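Local structure of prolyl oligopeptidase (Galerina marginata, 5N4B) at residues I674-L677 with Q678-P682; P37-W40 with L41-S44. The protein cleaves oligopeptides on the C-terminal side of proline and also closes peptides into macrocycles, in the biosynthesis of the amanitin toxins. The protein carries 1 engineered substitution. All coordinates share one frame; numbering follows the deposited sequence.

Interaction 1 (I674-L677 with Q678-P682); sequences IATL and QHNVP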
loop_
_atom_site.group_PDB
_atom_site.type_symbol
_atom_site.label_atom_id
_atom_site.label_comp_id
_atom_site.label_asym_id
_atom_site.label_seq_id
_atom_site.Cartn_x
_atom_site.Cartn_y
_atom_site.Cartn_z
ATOM N N ILE A 674 -3.552 3.833 -23.859
ATOM C CA ILE A 674 -2.439 4.087 -24.779
ATOM C C ILE A 674 -2.897 3.914 -26.231
ATOM O O ILE A 674 -2.499 4.678 -27.121
ATOM C CB ILE A 674 -1.182 3.273 -24.442
ATOM C CG1 ILE A 674 0.076 3.815 -25.151
ATOM C CG2 ILE A 674 -1.389 1.831 -24.798
ATOM C CD1 ILE A 674 0.463 5.209 -24.740
ATOM N N ALA A 675 -3.761 2.938 -26.497
ATOM C CA ALA A 675 -4.260 2.786 -27.865
ATOM C C ALA A 675 -5.066 4.005 -28.293
ATOM O O ALA A 675 -4.994 4.440 -29.452
ATOM C CB ALA A 675 -5.100 1.510 -27.941
ATOM N N THR A 676 -5.837 4.566 -27.364
ATOM C CA THR A 676 -6.639 5.748 -27.645
ATOM C C THR A 676 -5.758 6.978 -27.851
ATOM O O THR A 676 -6.000 7.786 -28.755
ATOM C CB THR A 676 -7.658 5.933 -26.506
ATOM O OG1 THR A 676 -8.488 4.768 -26.428
ATOM C CG2 THR A 676 -8.552 7.094 -26.741
ATOM N N LEU A 677 -4.717 7.147 -27.036
ATOM C CA LEU A 677 -3.785 8.235 -27.265
ATOM C C LEU A 677 -3.148 8.114 -28.631
ATOM O O LEU A 677 -3.055 9.098 -29.374
ATOM C CB LEU A 677 -2.690 8.232 -26.213
ATOM C CG LEU A 677 -2.971 8.728 -24.809
ATOM C CD1 LEU A 677 -1.729 8.595 -23.949
ATOM C CD2 LEU A 677 -3.458 10.168 -24.855
ATOM N N GLN A 678 -2.630 6.931 -28.951
ATOM C CA GLN A 678 -1.924 6.740 -30.220
ATOM C C GLN A 678 -2.825 6.888 -31.412
ATOM O O GLN A 678 -2.346 7.310 -32.463
ATOM C CB GLN A 678 -1.181 5.394 -30.233
ATOM C CG GLN A 678 -0.054 5.297 -29.208
ATOM C CD GLN A 678 0.600 3.904 -29.149
ATOM O OE1 GLN A 678 0.156 2.951 -29.815
ATOM N NE2 GLN A 678 1.662 3.772 -28.346
ATOM N N HIS A 679 -4.121 6.628 -31.260
ATOM C CA HIS A 679 -5.074 6.848 -32.346
ATOM C C HIS A 679 -5.402 8.328 -32.521
ATOM O O HIS A 679 -5.602 8.807 -33.639
ATOM C CB HIS A 679 -6.351 6.101 -32.027
ATOM C CG HIS A 679 -7.473 6.446 -32.939
ATOM N ND1 HIS A 679 -7.535 5.994 -34.230
ATOM C CD2 HIS A 679 -8.599 7.164 -32.728
ATOM C CE1 HIS A 679 -8.638 6.446 -34.791
ATOM N NE2 HIS A 679 -9.307 7.148 -33.900
ATOM N N ASN A 680 -5.550 9.056 -31.423
ATOM C CA ASN A 680 -6.022 10.424 -31.481
ATOM C C ASN A 680 -4.924 11.407 -31.847
ATOM O O ASN A 680 -5.202 12.367 -32.598
ATOM C CB ASN A 680 -6.662 10.817 -30.162
ATOM C CG ASN A 680 -8.087 10.413 -30.105
ATOM O OD1 ASN A 680 -8.967 11.090 -30.658
ATOM N ND2 ASN A 680 -8.347 9.285 -29.482
ATOM N N VAL A 681 -3.704 11.231 -31.327
ATOM C CA VAL A 681 -2.589 12.147 -31.622
ATOM C C VAL A 681 -1.391 11.351 -32.113
ATOM O O VAL A 681 -0.314 11.375 -31.498
ATOM C CB VAL A 681 -2.278 13.092 -30.451
ATOM C CG1 VAL A 681 -3.407 14.100 -30.279
ATOM C CG2 VAL A 681 -2.093 12.322 -29.155
ATOM N N PRO A 682 -1.528 10.628 -33.227
ATOM C CA PRO A 682 -0.416 9.798 -33.677
ATOM C C PRO A 682 0.834 10.596 -33.948
ATOM O O PRO A 682 1.953 10.087 -33.761
ATOM C CB PRO A 682 -0.984 9.150 -34.947
ATOM C CG PRO A 682 -2.082 10.080 -35.384
ATOM C CD PRO A 682 -2.700 10.540 -34.105
#

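Interaction 2 (P37-W40 with L41-S44); sequences PYQW and LEES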
loop_
_atom_site.group_PDB
_atom_site.type_symbol
_atom_site.label_atom_id
_atom_site.label_comp_id
_atom_site.label_asym_id
_atom_site.label_seq_id
_atom_site.Cartn_x
_atom_site.Cartn_y
_atom_site.Cartn_z
ATOM N N PRO A 37 -13.773 0.739 -29.339
ATOM C CA PRO A 37 -13.066 0.052 -30.422
ATOM C C PRO A 37 -11.933 -0.805 -29.944
ATOM O O PRO A 37 -11.424 -1.634 -30.716
ATOM C CB PRO A 37 -12.561 1.208 -31.315
ATOM C CG PRO A 37 -12.559 2.387 -30.422
ATOM C CD PRO A 37 -13.709 2.196 -29.474
ATOM N N TYR A 38 -11.471 -0.595 -28.698
ATOM C CA TYR A 38 -10.390 -1.389 -28.128
ATOM C C TYR A 38 -10.897 -2.370 -27.067
ATOM O O TYR A 38 -10.118 -2.840 -26.219
ATOM C CB TYR A 38 -9.254 -0.480 -27.599
ATOM C CG TYR A 38 -8.770 0.461 -28.701
ATOM C CD1 TYR A 38 -8.259 -0.026 -29.904
ATOM C CD2 TYR A 38 -8.865 1.849 -28.544
ATOM C CE1 TYR A 38 -7.866 0.830 -30.896
ATOM C CE2 TYR A 38 -8.474 2.691 -29.534
ATOM C CZ TYR A 38 -7.977 2.207 -30.703
ATOM O OH TYR A 38 -7.615 3.097 -31.716
ATOM N N GLN A 39 -12.180 -2.720 -27.120
ATOM C CA GLN A 39 -12.712 -3.727 -26.201
ATOM C C GLN A 39 -11.897 -5.002 -26.259
ATOM O O GLN A 39 -11.732 -5.683 -25.242
ATOM C CB GLN A 39 -14.196 -3.997 -26.505
ATOM C CG GLN A 39 -14.827 -5.044 -25.558
ATOM C CD GLN A 39 -14.443 -6.470 -25.925
ATOM O OE1 GLN A 39 -14.317 -6.803 -27.107
ATOM N NE2 GLN A 39 -14.217 -7.323 -24.913
ATOM N N TRP A 40 -11.363 -5.332 -27.436
ATOM C CA TRP A 40 -10.616 -6.567 -27.634
ATOM C C TRP A 40 -9.316 -6.603 -26.834
ATOM O O TRP A 40 -8.795 -7.684 -26.574
ATOM C CB TRP A 40 -10.381 -6.826 -29.119
ATOM C CG TRP A 40 -9.587 -5.784 -29.812
ATOM C CD1 TRP A 40 -10.056 -4.649 -30.384
ATOM C CD2 TRP A 40 -8.180 -5.794 -29.985
ATOM N NE1 TRP A 40 -8.989 -3.934 -30.914
ATOM C CE2 TRP A 40 -7.834 -4.625 -30.689
ATOM C CE3 TRP A 40 -7.166 -6.692 -29.634
ATOM C CZ2 TRP A 40 -6.525 -4.332 -31.055
ATOM C CZ3 TRP A 40 -5.867 -6.394 -29.990
ATOM C CH2 TRP A 40 -5.553 -5.222 -30.686
ATOM N N LEU A 41 -8.806 -5.462 -26.386
ATOM C CA LEU A 41 -7.622 -5.425 -25.532
ATOM C C LEU A 41 -7.924 -5.842 -24.117
ATOM O O LEU A 41 -6.997 -5.914 -23.304
ATOM C CB LEU A 41 -6.972 -4.028 -25.582
ATOM C CG LEU A 41 -6.191 -3.786 -26.869
ATOM C CD1 LEU A 41 -5.770 -2.310 -27.019
ATOM C CD2 LEU A 41 -4.922 -4.662 -26.910
ATOM N N GLU A 42 -9.184 -6.119 -23.789
ATOM C CA GLU A 42 -9.527 -6.719 -22.502
ATOM C C GLU A 42 -9.148 -8.193 -22.441
ATOM O O GLU A 42 -9.168 -8.772 -21.342
ATOM C CB GLU A 42 -11.021 -6.630 -22.218
ATOM C CG GLU A 42 -11.542 -5.227 -22.057
ATOM C CD GLU A 42 -13.050 -5.114 -22.134
ATOM O OE1 GLU A 42 -13.796 -6.135 -22.152
ATOM O OE2 GLU A 42 -13.537 -3.970 -22.150
ATOM N N GLU A 43 -8.827 -8.794 -23.582
ATOM C CA GLU A 43 -8.763 -10.236 -23.705
ATOM C C GLU A 43 -7.330 -10.720 -23.760
ATOM O O GLU A 43 -6.376 -9.942 -23.881
ATOM C CB GLU A 43 -9.474 -10.682 -24.977
ATOM C CG GLU A 43 -10.882 -10.160 -25.167
ATOM C CD GLU A 43 -11.947 -10.794 -24.264
ATOM O OE1 GLU A 43 -11.602 -11.641 -23.403
ATOM O OE2 GLU A 43 -13.127 -10.403 -24.439
ATOM N N SER A 44 -7.179 -12.036 -23.718
ATOM C CA SER A 44 -5.871 -12.643 -23.841
ATOM C C SER A 44 -5.916 -13.530 -25.075
ATOM O O SER A 44 -6.653 -14.531 -25.108
ATOM C CB SER A 44 -5.519 -13.438 -22.588
ATOM O OG SER A 44 -4.310 -14.136 -22.796
HETATM O O HOH W 1 -14.111 -9.761 -27.284
#

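Interaction 1 (I674-L677 with Q678-P682)
N680 folds its side chain back over the last turn of helix 668-680, where its ND2 donates to the backbone O of T676 at 2.9 Å, a bond with an N-H...O angle of 163°. This is the C-terminal end of the helix in the beta-alpha-beta unit 653-659, 668-680, 688-693 of the alpha/beta-hydrolase domain. The acceptor lies close to the amide plane of N680, yet ND2 stands above the plane of the T676 carbonyl. The main-chain N of N680 reaches that same oxygen at 3.0 Å, from the opposite face, so two donors of one residue grip a single carbonyl. The two side chains run side by side in the same direction, and the methyl CG2 of T676 lies 3.5 Å from ND2 of N680. T676 OG1 is hydrogen-bonded instead to the carbonyl O of K672, one turn earlier.

On another side of the helix, I674 and Q678 cross obliquely. With chi1 at -164°, I674 sends CG1 away from its own N and beside its carbonyl, where it comes within 3.6 Å of NE2 of Q678. The glutamine chain is extended beyond CG, and its amide is held at both ends: NE2 donates to the carbonyl of L688 on the neighbouring strand, and OE1 accepts from Q55.

The backbone turns out of the helix at V681, but its N still donates to L677 O, nearly straight at 172°. That same carbonyl oxygen of L677 is also touched by the methyl CG2 of V681, at 3.4 Å.

Interaction 2 (P37-W40 with L41-S44)
Hydrogen bonds of the main chain link Y38 to L41, Q39 to E42 and W40 to E43; in each the amide N donates to the carbonyl three residues earlier. From E42 N to Q39 O the distance is 3.0 Å, and all three donors stand well above the carbonyl planes.

Among polar side chains, Q39 is bent at chi2 (-78°), which brings its amide back over the turn. NE2 donates to E42 OE1 at 3.0 Å, from above the carboxylate plane, the two flat groups being 89° apart. A weak bond of 3.3 Å joins Q39 NE2 to E43 OE2, and a water donates both to Q39 OE1 and to that E43 oxygen. The other oxygen of E42 forms salt bridges with K610 and K672.

The apolar contacts centre on L41. Its CG lies 3.9 Å from the centroid of the six-membered ring of W40, 4° off the ring normal, a CH-pi contact over one face. CD2 of L41 approaches W40 CZ3 at 3.7 Å, while CD1 meets Y38 CB at 4.0 Å.

Successive i to i+3 bonds of this kind are the hallmark of a short 3-10 turn, here between strand 30-35 and helix 46-64.

In the fold
Interaction 2 comes first along the chain, in the N-terminal region, and interaction 1 follows more than 600 residues later, near the C-terminus. Their centres are nevertheless only about 15 Å apart, and they meet directly: Y38 OH lies 3.3 Å from H679 CB, Y38 CD2 lies 3.6 Å from T676 OG1, and L41 CD1 lies 4.0 Å from A675 CB. The 3-10 turn thus packs against helix 668-680, which connects strands 653-659 and 688-693 of the eight-stranded mixed sheet of the hydrolase domain. E42 also touches M668 at the start of that helix. The N-terminal segment is therefore part of the catalytic domain's packing, although both contacts lie away from the catalytic triad.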